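Local coordinates for protein AP endonuclease, family 2 (Brucella melitensis biovar Abortus, PDB 3NGF) that probably isomerises hydroxypyruvate at a manganese-binding site inside a TIM barrel, at residues 82-88 and 128-133; 185-191 and 213-218; 204-210 and 235-240. One frame throughout, in Å; residues are numbered along the deposited sequence.

Contact 1: residues 82-88 and 128-133; sequences AAISGRE and TFIENF
Residues 82-88, the last part of the loop after strand 63-68 and the first residue of helix 88-104, lie against one side of the middle of helix 122-140. Ile84 to Arg87 form a type II beta turn, closed by Arg87 N to Ile84 O at 3.2 Å; Gly86 takes its positive phi (97°), and Arg87 is the N-cap residue of helix 88-104. Just beyond the turn, Glu88 OE2 accepts from Gly86 N at 3.2 Å. The backbones come nearest at Ala83 and Phe129, CA to CA 4.3 Å.

Thr128 (chi1 m) points at the loop: its CG2 sits 3.7 Å from Ile84 C, and its OG1 lies 3.4 Å from Ser85 CA while bonding back to Ala124 O in its own helix. At Phe129 the CA makes a CH...O contact of 3.4 Å with Ala82 O, and its CB meets Ala83 CB at 4.2 Å. The t rotamer of Phe129 carries the ring off to Phe161 and helix 165-175. In this TIM barrel, the loop following the third strand thus rests on the helix following the fourth, its neighbour round the wall, and backbone bonds from Ala82 to Met113 and Ala83 to Ser114 tie it to the chain after strand 109-111. One turn past Thr128, Asn132 (m, chi2 -31°) gives the direct hydrogen bond, ND2 to Ala82 O at 2.8 Å and 168°, while its OD1 lies 3.8 Å from Glu88 CG. The same ND2 donates to water 1 (2.8 Å), which in turn donates to Ile84 O (2.8 Å). Phe133, chi1 -94°, brings the edge of its ring to Ala82, CE1 to CB 3.9 Å.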
loop_
_atom_site.group_PDB
_atom_site.type_symbol
_atom_site.label_atom_id
_atom_site.label_comp_id
_atom_site.label_asym_id
_atom_site.label_seq_id
_atom_site.Cartn_x
_atom_site.Cartn_y
_atom_site.Cartn_z
ATOM N N ALA A 82 -9.088 8.379 -8.502
ATOM C CA ALA A 82 -8.324 9.639 -8.264
ATOM C C ALA A 82 -7.921 10.350 -9.557
ATOM O O ALA A 82 -7.872 11.577 -9.583
ATOM C CB ALA A 82 -7.090 9.424 -7.400
ATOM N N ALA A 83 -7.689 9.595 -10.635
ATOM C CA ALA A 83 -7.254 10.191 -11.911
ATOM C C ALA A 83 -8.350 10.258 -12.975
ATOM O O ALA A 83 -8.036 10.430 -14.143
ATOM C CB ALA A 83 -6.017 9.432 -12.481
ATOM N N ILE A 84 -9.618 10.117 -12.592
ATOM C CA ILE A 84 -10.710 10.082 -13.578
ATOM C C ILE A 84 -11.559 11.342 -13.506
ATOM O O ILE A 84 -12.346 11.530 -12.572
ATOM C CB ILE A 84 -11.588 8.828 -13.403
ATOM C CG1 ILE A 84 -10.743 7.559 -13.637
ATOM C CG2 ILE A 84 -12.759 8.842 -14.365
ATOM C CD1 ILE A 84 -11.523 6.234 -13.504
ATOM N N SER A 85 -11.407 12.205 -14.507
ATOM C CA SER A 85 -12.158 13.455 -14.555
ATOM C C SER A 85 -13.648 13.193 -14.436
ATOM O O SER A 85 -14.177 12.250 -15.043
ATOM C CB SER A 85 -11.879 14.207 -15.850
ATOM O OG SER A 85 -12.591 15.435 -15.867
ATOM N N GLY A 86 -14.319 14.023 -13.643
ATOM C CA GLY A 86 -15.760 13.904 -13.448
ATOM C C GLY A 86 -16.201 13.146 -12.214
ATOM O O GLY A 86 -17.374 13.232 -11.846
ATOM N N ARG A 87 -15.276 12.414 -11.569
ATOM C CA ARG A 87 -15.587 11.663 -10.362
ATOM C C ARG A 87 -15.046 12.327 -9.089
ATOM O O ARG A 87 -14.891 11.685 -8.068
ATOM C CB ARG A 87 -15.088 10.227 -10.525
ATOM C CG ARG A 87 -15.813 9.566 -11.699
ATOM C CD ARG A 87 -15.466 8.132 -11.858
ATOM N NE ARG A 87 -15.980 7.289 -10.784
ATOM C CZ ARG A 87 -15.853 5.968 -10.791
ATOM N NH1 ARG A 87 -15.266 5.371 -11.829
ATOM N NH2 ARG A 87 -16.314 5.246 -9.772
ATOM N N GLU A 88 -14.818 13.632 -9.152
ATOM C CA GLU A 88 -14.172 14.338 -8.065
ATOM C C GLU A 88 -15.005 14.385 -6.782
ATOM O O GLU A 88 -14.459 14.163 -5.699
ATOM C CB GLU A 88 -13.757 15.754 -8.490
ATOM C CG GLU A 88 -12.746 15.787 -9.611
ATOM C CD GLU A 88 -13.381 15.897 -11.010
ATOM O OE1 GLU A 88 -14.623 15.773 -11.157
ATOM O OE2 GLU A 88 -12.610 16.125 -11.969
ATOM N N THR A 128 -6.577 15.846 -12.914
ATOM C CA THR A 128 -7.584 15.391 -11.946
ATOM C C THR A 128 -6.904 14.712 -10.758
ATOM O O THR A 128 -7.294 14.927 -9.602
ATOM C CB THR A 128 -8.619 14.481 -12.633
ATOM O OG1 THR A 128 -9.393 15.263 -13.571
ATOM C CG2 THR A 128 -9.519 13.813 -11.595
ATOM N N PHE A 129 -5.871 13.924 -11.049
ATOM C CA PHE A 129 -5.018 13.327 -10.005
ATOM C C PHE A 129 -4.500 14.390 -9.038
ATOM O O PHE A 129 -4.622 14.237 -7.822
ATOM C CB PHE A 129 -3.844 12.569 -10.649
ATOM C CG PHE A 129 -2.841 12.008 -9.655
ATOM C CD1 PHE A 129 -2.923 10.691 -9.242
ATOM C CD2 PHE A 129 -1.795 12.772 -9.177
ATOM C CE1 PHE A 129 -2.000 10.156 -8.359
ATOM C CE2 PHE A 129 -0.864 12.211 -8.272
ATOM C CZ PHE A 129 -0.992 10.912 -7.873
ATOM N N ILE A 130 -3.944 15.474 -9.583
ATOM C CA ILE A 130 -3.371 16.559 -8.770
ATOM C C ILE A 130 -4.447 17.198 -7.888
ATOM O O ILE A 130 -4.263 17.385 -6.677
ATOM C CB ILE A 130 -2.641 17.609 -9.676
ATOM C CG1 ILE A 130 -1.373 16.982 -10.261
ATOM C CG2 ILE A 130 -2.295 18.874 -8.897
ATOM C CD1 ILE A 130 -0.761 17.709 -11.406
ATOM N N GLU A 131 -5.605 17.500 -8.475
ATOM C CA GLU A 131 -6.659 18.114 -7.701
ATOM C C GLU A 131 -7.113 17.207 -6.582
ATOM O O GLU A 131 -7.339 17.684 -5.457
ATOM C CB GLU A 131 -7.875 18.460 -8.554
ATOM C CG GLU A 131 -7.608 19.563 -9.576
ATOM C CD GLU A 131 -6.961 20.839 -9.028
ATOM O OE1 GLU A 131 -7.158 21.229 -7.853
ATOM O OE2 GLU A 131 -6.251 21.500 -9.830
ATOM N N ASN A 132 -7.287 15.922 -6.893
ATOM C CA ASN A 132 -7.805 14.969 -5.904
ATOM C C ASN A 132 -6.823 14.694 -4.757
ATOM O O ASN A 132 -7.196 14.637 -3.561
ATOM C CB ASN A 132 -8.264 13.659 -6.579
ATOM C CG ASN A 132 -9.661 13.780 -7.215
ATOM O OD1 ASN A 132 -10.531 14.538 -6.731
ATOM N ND2 ASN A 132 -9.887 13.026 -8.295
ATOM N N PHE A 133 -5.559 14.535 -5.125
ATOM C CA PHE A 133 -4.481 14.338 -4.147
ATOM C C PHE A 133 -4.287 15.579 -3.296
ATOM O O PHE A 133 -4.057 15.475 -2.109
ATOM C CB PHE A 133 -3.181 13.870 -4.837
ATOM C CG PHE A 133 -3.035 12.360 -4.839
ATOM C CD1 PHE A 133 -3.876 11.546 -5.596
ATOM C CD2 PHE A 133 -2.111 11.758 -4.020
ATOM C CE1 PHE A 133 -3.777 10.158 -5.547
ATOM C CE2 PHE A 133 -1.989 10.390 -3.976
ATOM C CZ PHE A 133 -2.826 9.581 -4.726
HETATM O O HOH W 1 -11.995 11.931 -9.812
#

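Contact 2: residues 185-191 and 213-218; sequences DLYHAQI and ASVPDR. With MN (manganese (II) ion), chain C.
Tyr187, in the first turn of the helix that starts at Leu186, points at the loop 213-218; its CA is 5.6 Å from that of Ala213. With chi1 t and chi2 84°, its ring has Ser214 O at the edge (3.3 Å from CD1) and Arg218 over one face. Arg218, extended (t, t, t) from a backbone of positive phi (64°), lays CG 3.8 Å from the ring centroid, a CH-pi contact, and NE 3.6 Å from CE2. Tyr187 OH bonds Asn156 and, through water 3, Pro216 O; a cis peptide precedes Pro216. Asp185, N-cap of the helix, receives weak bonds at OD1 from Tyr187 N and His188 N. Its t rotamer brings OD2 to manganese at 2.2 Å, in the TIM-barrel metal site completed by Glu150, Gln211, Glu247 and waters 4 and 5. Water 2 links OD2 to Arg218 NH2, 3.0 Å from each. His188 (m) sets NE2 2.8 Å from metal-bound water 4, and its ND1 hydrogen-bonds Asn153. Val215 (t) places CG2 3.7 Å from Tyr187 CD1 and CG1 4.2 Å from Ile191 CG1.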
loop_
_atom_site.group_PDB
_atom_site.type_symbol
_atom_site.label_atom_id
_atom_site.label_comp_id
_atom_site.label_asym_id
_atom_site.label_seq_id
_atom_site.Cartn_x
_atom_site.Cartn_y
_atom_site.Cartn_z
ATOM N N ASP A 185 6.107 -0.589 -3.849
ATOM C CA ASP A 185 5.941 -2.047 -3.849
ATOM C C ASP A 185 7.037 -2.607 -4.777
ATOM O O ASP A 185 7.061 -2.339 -6.013
ATOM C CB ASP A 185 4.511 -2.378 -4.290
ATOM C CG ASP A 185 4.197 -3.870 -4.312
ATOM O OD1 ASP A 185 5.103 -4.658 -4.582
ATOM O OD2 ASP A 185 3.023 -4.272 -4.112
ATOM N N LEU A 186 7.985 -3.320 -4.174
ATOM C CA LEU A 186 9.200 -3.701 -4.905
ATOM C C LEU A 186 8.905 -4.771 -5.943
ATOM O O LEU A 186 9.651 -4.957 -6.929
ATOM C CB LEU A 186 10.300 -4.132 -3.926
ATOM C CG LEU A 186 10.872 -2.997 -3.090
ATOM C CD1 LEU A 186 11.776 -3.553 -1.998
ATOM C CD2 LEU A 186 11.623 -1.969 -3.976
ATOM N N TYR A 187 7.817 -5.495 -5.729
ATOM C CA TYR A 187 7.327 -6.439 -6.738
ATOM C C TYR A 187 6.979 -5.660 -8.040
ATOM O O TYR A 187 7.436 -6.014 -9.151
ATOM C CB TYR A 187 6.113 -7.212 -6.163
ATOM C CG TYR A 187 5.336 -8.027 -7.166
ATOM C CD1 TYR A 187 5.735 -9.306 -7.518
ATOM C CD2 TYR A 187 4.183 -7.522 -7.747
ATOM C CE1 TYR A 187 5.023 -10.057 -8.469
ATOM C CE2 TYR A 187 3.455 -8.263 -8.662
ATOM C CZ TYR A 187 3.884 -9.508 -9.039
ATOM O OH TYR A 187 3.138 -10.216 -9.960
ATOM N N HIS A 188 6.192 -4.603 -7.899
ATOM C CA HIS A 188 5.829 -3.800 -9.065
ATOM C C HIS A 188 7.052 -3.068 -9.653
ATOM O O HIS A 188 7.179 -2.960 -10.857
ATOM C CB HIS A 188 4.733 -2.796 -8.687
ATOM C CG HIS A 188 3.426 -3.422 -8.294
ATOM N ND1 HIS A 188 2.802 -4.397 -9.045
ATOM C CD2 HIS A 188 2.584 -3.138 -7.275
ATOM C CE1 HIS A 188 1.643 -4.701 -8.480
ATOM N NE2 HIS A 188 1.504 -3.969 -7.389
ATOM N N ALA A 189 7.934 -2.561 -8.789
ATOM C CA ALA A 189 9.109 -1.789 -9.208
ATOM C C ALA A 189 10.059 -2.689 -9.991
ATOM O O ALA A 189 10.626 -2.268 -11.001
ATOM C CB ALA A 189 9.827 -1.210 -8.010
ATOM N N GLN A 190 10.212 -3.932 -9.543
ATOM C CA GLN A 190 11.090 -4.867 -10.274
ATOM C C GLN A 190 10.562 -5.268 -11.663
ATOM O O GLN A 190 11.355 -5.468 -12.602
ATOM C CB GLN A 190 11.362 -6.092 -9.393
ATOM C CG GLN A 190 12.187 -7.212 -10.021
ATOM C CD GLN A 190 13.516 -6.746 -10.589
ATOM O OE1 GLN A 190 14.008 -5.647 -10.281
ATOM N NE2 GLN A 190 14.114 -7.590 -11.434
ATOM N N ILE A 191 9.245 -5.423 -11.785
ATOM C CA ILE A 191 8.592 -5.802 -13.031
ATOM C C ILE A 191 8.655 -4.660 -14.057
ATOM O O ILE A 191 8.923 -4.909 -15.235
ATOM C CB ILE A 191 7.131 -6.303 -12.797
ATOM C CG1 ILE A 191 7.159 -7.629 -12.043
ATOM C CG2 ILE A 191 6.340 -6.456 -14.086
ATOM C CD1 ILE A 191 5.817 -8.046 -11.449
ATOM N N ALA A 213 7.117 -8.966 -2.269
ATOM C CA ALA A 213 6.614 -10.256 -2.693
ATOM C C ALA A 213 7.638 -10.802 -3.686
ATOM O O ALA A 213 8.344 -10.018 -4.362
ATOM C CB ALA A 213 5.200 -10.146 -3.362
ATOM N N SER A 214 7.755 -12.119 -3.780
ATOM C CA SER A 214 8.686 -12.703 -4.756
ATOM C C SER A 214 8.342 -12.293 -6.189
ATOM O O SER A 214 7.168 -12.092 -6.528
ATOM C CB SER A 214 8.752 -14.238 -4.638
ATOM O OG SER A 214 7.613 -14.874 -5.165
ATOM N N VAL A 215 9.378 -12.183 -7.012
ATOM C CA VAL A 215 9.226 -11.921 -8.439
ATOM C C VAL A 215 9.794 -13.151 -9.178
ATOM O O VAL A 215 10.907 -13.558 -8.896
ATOM C CB VAL A 215 9.966 -10.621 -8.853
ATOM C CG1 VAL A 215 9.870 -10.412 -10.373
ATOM C CG2 VAL A 215 9.419 -9.406 -8.093
ATOM N N PRO A 216 9.049 -13.717 -10.137
ATOM C CA PRO A 216 7.793 -13.204 -10.664
ATOM C C PRO A 216 6.490 -13.748 -10.043
ATOM O O PRO A 216 5.399 -13.287 -10.421
ATOM C CB PRO A 216 7.870 -13.624 -12.128
ATOM C CG PRO A 216 8.539 -14.977 -12.064
ATOM C CD PRO A 216 9.574 -14.822 -10.978
ATOM N N ASP A 217 6.561 -14.718 -9.140
ATOM C CA ASP A 217 5.335 -15.453 -8.780
ATOM C C ASP A 217 4.528 -14.939 -7.576
ATOM O O ASP A 217 3.493 -15.507 -7.257
ATOM C CB ASP A 217 5.619 -16.929 -8.636
ATOM C CG ASP A 217 5.988 -17.561 -9.962
ATOM O OD1 ASP A 217 5.316 -17.252 -10.977
ATOM O OD2 ASP A 217 6.940 -18.337 -9.979
ATOM N N ARG A 218 5.020 -13.880 -6.958
ATOM C CA ARG A 218 4.293 -13.109 -5.928
ATOM C C ARG A 218 4.004 -13.938 -4.680
ATOM O O ARG A 218 2.923 -13.873 -4.110
ATOM C CB ARG A 218 3.040 -12.463 -6.523
ATOM C CG ARG A 218 2.646 -11.153 -5.845
ATOM C CD ARG A 218 1.486 -10.463 -6.545
ATOM N NE ARG A 218 1.280 -9.128 -5.981
ATOM C CZ ARG A 218 0.425 -8.222 -6.462
ATOM N NH1 ARG A 218 -0.364 -8.502 -7.493
ATOM N NH2 ARG A 218 0.338 -7.041 -5.878
HETATM MN MN MN C . 1.091 -3.347 -3.542
HETATM O O HOH W 2 2.777 -7.219 -4.111
HETATM O O HOH W 3 4.607 -11.311 -12.110
HETATM O O HOH W 4 -0.198 -4.150 -5.227
HETATM O O HOH W 5 -1.017 -2.338 -2.752
#

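Contact 3: residues 204-210 and 235-240; sequences NGAFSHV and LESVGY
Tyr240, Phe207 and a second tier of Asn204 and Val238 carry most of this contact between the chain running into strand 207-212 and the C-terminal end of helix 228-237 with the residues after it. The helix stops in a Schellman motif: Gly239 has positive phi (85°), Tyr240 N bonds Leu235 O at 3.0 Å and Gly239 N bonds Glu236 O at 3.1 Å. Tyr240, released from the helix with phi/psi -73/127 and chi1 t, directs its ring at the strand. One face receives Val210 CG2, a CH-pi contact 4.1 Å from the ring centroid, and OH reaches to 3.2 Å from His209 CA while hydrogen-bonding Trp243 O at the start of the next strand. Phe207, its chi1 p, swings its ring towards the helix end. It lies near parallel to the Tyr240 ring, planes at 30° and centroids 5.2 Å apart, but so displaced that they barely overlap; the closest atoms are Phe207 CE2 and Tyr240 CD1 at 3.5 Å. Phe207 CE2 also touches Leu235 CD2 at 3.9 Å, and Leu235 CD1 meets Val210 CG1 at 4.1 Å. Where the backbones come nearest, Asn204 and Val238 have CA atoms 6.6 Å apart, and both CA-to-CB bonds point at the other segment; Val238 also rests on Ile200 of helix 196-202. The chain turns a corner at Ser208, and His209 points away from the helix, its NE2 bonded to Glu41. Aromatic and aliphatic side chains packing a barrel strand against the end of the helix that follows it mark the beta-alpha-beta unit of a TIM barrel, here strand 207-212, helix 228-237 and strand 243-246.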
loop_
_atom_site.group_PDB
_atom_site.type_symbol
_atom_site.label_atom_id
_atom_site.label_comp_id
_atom_site.label_asym_id
_atom_site.label_seq_id
_atom_site.Cartn_x
_atom_site.Cartn_y
_atom_site.Cartn_z
ATOM N N ASN A 204 14.990 8.260 -2.053
ATOM C CA ASN A 204 15.107 8.330 -0.606
ATOM C C ASN A 204 14.411 9.587 -0.110
ATOM O O ASN A 204 14.590 10.665 -0.676
ATOM C CB ASN A 204 16.547 8.320 -0.172
ATOM C CG ASN A 204 16.697 8.258 1.344
ATOM O OD1 ASN A 204 15.861 7.661 2.054
ATOM N ND2 ASN A 204 17.766 8.868 1.844
ATOM N N GLY A 205 13.589 9.419 0.917
ATOM C CA GLY A 205 12.772 10.521 1.455
ATOM C C GLY A 205 11.470 10.784 0.700
ATOM O O GLY A 205 10.716 11.689 1.086
ATOM N N ALA A 206 11.184 10.014 -0.357
ATOM C CA ALA A 206 9.953 10.213 -1.171
ATOM C C ALA A 206 8.988 9.021 -1.141
ATOM O O ALA A 206 7.930 9.077 -1.752
ATOM C CB ALA A 206 10.319 10.541 -2.615
ATOM N N PHE A 207 9.332 7.951 -0.428
ATOM C CA PHE A 207 8.406 6.844 -0.221
ATOM C C PHE A 207 8.145 6.645 1.260
ATOM O O PHE A 207 9.078 6.686 2.057
ATOM C CB PHE A 207 8.883 5.535 -0.912
ATOM C CG PHE A 207 10.209 5.034 -0.441
ATOM C CD1 PHE A 207 11.392 5.504 -1.005
ATOM C CD2 PHE A 207 10.287 4.052 0.540
ATOM C CE1 PHE A 207 12.632 5.046 -0.559
ATOM C CE2 PHE A 207 11.522 3.594 0.983
ATOM C CZ PHE A 207 12.693 4.094 0.430
ATOM N N SER A 208 6.868 6.453 1.624
ATOM C CA SER A 208 6.454 6.339 3.037
ATOM C C SER A 208 6.002 4.926 3.407
ATOM O O SER A 208 5.678 4.660 4.567
ATOM C CB SER A 208 5.332 7.319 3.357
ATOM O OG SER A 208 5.793 8.645 3.245
ATOM N N HIS A 209 5.975 4.036 2.420
ATOM C CA HIS A 209 5.612 2.656 2.654
ATOM C C HIS A 209 6.294 1.836 1.575
ATOM O O HIS A 209 6.521 2.324 0.462
ATOM C CB HIS A 209 4.098 2.460 2.637
ATOM C CG HIS A 209 3.657 1.125 3.166
ATOM N ND1 HIS A 209 3.987 0.681 4.425
ATOM C CD2 HIS A 209 2.951 0.124 2.586
ATOM C CE1 HIS A 209 3.506 -0.545 4.597
ATOM N NE2 HIS A 209 2.866 -0.901 3.496
ATOM N N VAL A 210 6.621 0.611 1.941
ATOM C CA VAL A 210 7.274 -0.352 1.078
ATOM C C VAL A 210 6.455 -1.647 1.200
ATOM O O VAL A 210 5.927 -1.961 2.255
ATOM C CB VAL A 210 8.748 -0.579 1.487
ATOM C CG1 VAL A 210 9.394 -1.731 0.644
ATOM C CG2 VAL A 210 9.555 0.716 1.363
ATOM N N LEU A 235 17.305 -0.592 2.507
ATOM C CA LEU A 235 16.296 0.241 3.161
ATOM C C LEU A 235 16.874 0.823 4.438
ATOM O O LEU A 235 16.667 2.017 4.750
ATOM C CB LEU A 235 15.034 -0.570 3.461
ATOM C CG LEU A 235 14.222 -0.930 2.213
ATOM C CD1 LEU A 235 13.066 -1.879 2.535
ATOM C CD2 LEU A 235 13.686 0.349 1.515
ATOM N N GLU A 236 17.596 -0.011 5.179
ATOM C CA GLU A 236 18.213 0.424 6.452
ATOM C C GLU A 236 19.291 1.471 6.234
ATOM O O GLU A 236 19.359 2.464 6.985
ATOM C CB GLU A 236 18.794 -0.769 7.210
ATOM C CG GLU A 236 17.741 -1.678 7.823
ATOM C CD GLU A 236 16.928 -1.003 8.927
ATOM O OE1 GLU A 236 17.526 -0.361 9.823
ATOM O OE2 GLU A 236 15.680 -1.123 8.885
ATOM N N SER A 237 20.100 1.255 5.197
ATOM C CA SER A 237 21.200 2.151 4.807
ATOM C C SER A 237 20.724 3.554 4.452
ATOM O O SER A 237 21.383 4.532 4.825
ATOM C CB SER A 237 22.052 1.557 3.645
ATOM O OG SER A 237 21.467 1.816 2.354
ATOM N N VAL A 238 19.567 3.663 3.782
ATOM C CA VAL A 238 19.031 4.972 3.432
ATOM C C VAL A 238 18.248 5.629 4.575
ATOM O O VAL A 238 17.811 6.761 4.438
ATOM C CB VAL A 238 18.154 4.930 2.157
ATOM C CG1 VAL A 238 18.980 4.380 0.969
ATOM C CG2 VAL A 238 16.883 4.108 2.377
ATOM N N GLY A 239 18.084 4.933 5.696
ATOM C CA GLY A 239 17.394 5.495 6.850
ATOM C C GLY A 239 15.888 5.341 6.798
ATOM O O GLY A 239 15.173 6.104 7.436
ATOM N N TYR A 240 15.391 4.333 6.081
ATOM C CA TYR A 240 13.955 4.075 6.056
ATOM C C TYR A 240 13.520 3.475 7.381
ATOM O O TYR A 240 14.096 2.488 7.817
ATOM C CB TYR A 240 13.581 3.125 4.917
ATOM C CG TYR A 240 12.104 2.849 4.849
ATOM C CD1 TYR A 240 11.204 3.852 4.485
ATOM C CD2 TYR A 240 11.600 1.604 5.157
ATOM C CE1 TYR A 240 9.847 3.608 4.439
ATOM C CE2 TYR A 240 10.227 1.354 5.134
ATOM C CZ TYR A 240 9.368 2.351 4.759
ATOM O OH TYR A 240 8.034 2.077 4.705
#

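How the contacts relate
All three contacts belong to one closed, eight-stranded parallel barrel with helices around it. Contact 1 comes first along the chain and stands apart, its centre about 27 Å from the centres of both others; it concerns the chain after the third and fourth strands. Contacts 2 and 3 alternate in sequence and lie about 17 Å apart, centre to centre. Strand 207-212 connects them: its beginning belongs to contact 3, and the loop after it to contact 2. They touch where Leu186 CD1 packs on Val210 CG1 at 4.0 Å. Between those segments the strand supplies Gln211 to the manganese that Asp185 of contact 2 also binds, so helix packing and metal site share one strand.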